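NAD-dependent aldehyde dehydrogenase (Burkholderia multivorans, PDB 5UJU) probably oxidises aldehydes to carboxylic acids with NAD as the cofactor. Local coordinates at residues D181-K186 and P193-K198. Residues are numbered along the deposited sequence; the frame is centred on the assembly and turned at random.
Sequences DAHWEK and PLAMQK. With EDO (1,2-ethanediol), chain I.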
loop_
_atom_site.group_PDB
_atom_site.type_symbol
_atom_site.label_atom_id
_atom_site.label_comp_id
_atom_site.label_asym_id
_atom_site.label_seq_id
_atom_site.Cartn_x
_atom_site.Cartn_y
_atom_site.Cartn_z
ATOM N N ASP A 181 8.480 16.458 14.895
ATOM C CA ASP A 181 8.775 17.763 14.324
ATOM C C ASP A 181 10.195 17.743 13.783
ATOM O O ASP A 181 10.965 16.812 14.029
ATOM C CB ASP A 181 8.588 18.868 15.369
ATOM C CG ASP A 181 9.194 18.503 16.700
ATOM O OD1 ASP A 181 10.438 18.446 16.796
ATOM O OD2 ASP A 181 8.420 18.232 17.639
ATOM N N ALA A 182 10.536 18.795 13.049
ATOM C CA ALA A 182 11.866 18.925 12.480
ATOM C C ALA A 182 12.191 20.403 12.341
ATOM O O ALA A 182 11.308 21.215 12.042
ATOM C CB ALA A 182 11.967 18.218 11.115
ATOM N N HIS A 183 13.456 20.748 12.567
ATOM C CA HIS A 183 13.957 22.086 12.280
ATOM C C HIS A 183 14.556 22.075 10.879
ATOM O O HIS A 183 15.592 21.445 10.640
ATOM C CB HIS A 183 14.990 22.531 13.306
ATOM C CG HIS A 183 15.494 23.920 13.075
ATOM N ND1 HIS A 183 14.834 25.038 13.533
ATOM C CD2 HIS A 183 16.586 24.373 12.412
ATOM C CE1 HIS A 183 15.504 26.121 13.181
ATOM N NE2 HIS A 183 16.572 25.747 12.500
ATOM N N TRP A 184 13.919 22.795 9.967
ATOM C CA TRP A 184 14.302 22.837 8.563
ATOM C C TRP A 184 14.975 24.179 8.318
ATOM O O TRP A 184 14.316 25.226 8.373
ATOM C CB TRP A 184 13.069 22.665 7.682
ATOM C CG TRP A 184 13.345 22.541 6.224
ATOM C CD1 TRP A 184 13.533 21.378 5.529
ATOM C CD2 TRP A 184 13.426 23.599 5.266
ATOM N NE1 TRP A 184 13.742 21.649 4.197
ATOM C CE2 TRP A 184 13.680 23.003 4.005
ATOM C CE3 TRP A 184 13.316 24.992 5.342
ATOM C CZ2 TRP A 184 13.835 23.755 2.835
ATOM C CZ3 TRP A 184 13.466 25.738 4.176
ATOM C CH2 TRP A 184 13.722 25.115 2.939
ATOM N N GLU A 185 16.279 24.155 8.055
ATOM C CA GLU A 185 17.042 25.386 7.875
ATOM C C GLU A 185 17.872 25.286 6.608
ATOM O O GLU A 185 18.742 24.416 6.498
ATOM C CB GLU A 185 17.937 25.684 9.079
ATOM C CG GLU A 185 18.702 26.994 8.916
ATOM C CD GLU A 185 19.324 27.498 10.212
ATOM O OE1 GLU A 185 18.761 27.241 11.298
ATOM O OE2 GLU A 185 20.381 28.155 10.133
ATOM N N LYS A 186 17.632 26.208 5.678
ATOM C CA LYS A 186 18.230 26.161 4.352
ATOM C C LYS A 186 19.130 27.367 4.155
ATOM O O LYS A 186 18.633 28.507 4.137
ATOM C CB LYS A 186 17.157 26.124 3.262
ATOM C CG LYS A 186 17.728 26.204 1.852
ATOM C CD LYS A 186 16.653 25.954 0.816
ATOM C CE LYS A 186 17.166 26.190 -0.591
ATOM N NZ LYS A 186 16.084 25.958 -1.596
ATOM N N PRO A 193 19.365 32.592 6.438
ATOM C CA PRO A 193 18.844 31.277 6.051
ATOM C C PRO A 193 17.328 31.234 6.164
ATOM O O PRO A 193 16.721 31.898 7.008
ATOM C CB PRO A 193 19.508 30.321 7.052
ATOM C CG PRO A 193 19.910 31.190 8.205
ATOM C CD PRO A 193 20.262 32.515 7.602
ATOM N N LEU A 194 16.709 30.447 5.289
ATOM C CA LEU A 194 15.320 30.085 5.502
ATOM C C LEU A 194 15.260 29.079 6.640
ATOM O O LEU A 194 15.902 28.026 6.578
ATOM C CB LEU A 194 14.702 29.499 4.238
ATOM C CG LEU A 194 14.817 30.278 2.933
ATOM C CD1 LEU A 194 14.130 29.482 1.843
ATOM C CD2 LEU A 194 14.207 31.659 3.056
ATOM N N ALA A 195 14.493 29.393 7.677
ATOM C CA ALA A 195 14.363 28.509 8.826
ATOM C C ALA A 195 12.887 28.319 9.116
ATOM O O ALA A 195 12.151 29.297 9.297
ATOM C CB ALA A 195 15.097 29.076 10.044
ATOM N N MET A 196 12.456 27.064 9.153
ATOM C CA MET A 196 11.069 26.737 9.436
ATOM C C MET A 196 11.023 25.585 10.421
ATOM O O MET A 196 11.919 24.737 10.456
ATOM C CB MET A 196 10.303 26.353 8.168
ATOM C CG MET A 196 10.472 27.327 7.026
ATOM S SD MET A 196 9.276 26.986 5.725
ATOM C CE MET A 196 7.806 27.693 6.470
ATOM N N GLN A 197 9.969 25.551 11.218
ATOM C CA GLN A 197 9.685 24.371 12.012
ATOM C C GLN A 197 8.596 23.563 11.329
ATOM O O GLN A 197 7.529 24.099 11.002
ATOM C CB GLN A 197 9.257 24.720 13.435
ATOM C CG GLN A 197 9.376 23.507 14.324
ATOM C CD GLN A 197 8.690 23.679 15.644
ATOM O OE1 GLN A 197 7.791 24.507 15.787
ATOM N NE2 GLN A 197 9.113 22.901 16.631
ATOM N N LYS A 198 8.879 22.288 11.096
ATOM C CA LYS A 198 7.910 21.367 10.542
ATOM C C LYS A 198 7.289 20.585 11.688
ATOM O O LYS A 198 7.965 20.249 12.661
ATOM C CB LYS A 198 8.564 20.404 9.539
ATOM C CG LYS A 198 9.484 21.054 8.507
ATOM C CD LYS A 198 8.711 22.016 7.609
ATOM C CE LYS A 198 9.598 22.637 6.525
ATOM N NZ LYS A 198 9.945 21.674 5.444
HETATM C C1 EDO I . 10.146 25.109 1.738
HETATM O O1 EDO I . 9.468 24.291 0.780
HETATM C C2 EDO I . 10.268 24.363 3.062
HETATM O O2 EDO I . 9.036 23.711 3.397
#
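Lys198 brings its ammonium group over one face of the Trp184 indole, NZ standing 3.7 Å from the centroid of the five-membered ring in a cation-pi contact. The lysine chain reaches there by bending at chi2 (-63°) and again at chi4, and its CE packs 3.7 Å from Trp184 CB. Over the six-membered part of the same face lies a 1,2-ethanediol, probably from the crystallisation liquor, whose C2 is 3.5 Å from Trp184 CH2 and whose O2 accepts a hydrogen bond from Lys198 NZ. Trp184 CE3 lies 4.0 Å from Met196 CG, and Trp184 CZ3 lies equally far from Leu194 CB. The second subunit packs against this side of the sheet: its Asp530 forms a salt bridge with Lys198, and its Tyr33 ring meets the Trp184 ring with the planes nearly perpendicular. Six backbone hydrogen bonds pair 181-186 with 193-198, including Met196 N to Trp184 O at 2.7 Å.

The other face is looser: His183 and Gln197 are exposed there, although Ala195 is buried. His183 NE2 donates a straight 2.9 Å bond in its ring plane to the anti lone pair of Glu185 OE1, an oxygen also bound by the backbone N of Lys566, while the glutamate's OE2 lies beside Pro193 CG. The pairing is an antiparallel beta hairpin projecting from the chain, consistent with the oligomerisation arm of aldehyde dehydrogenases.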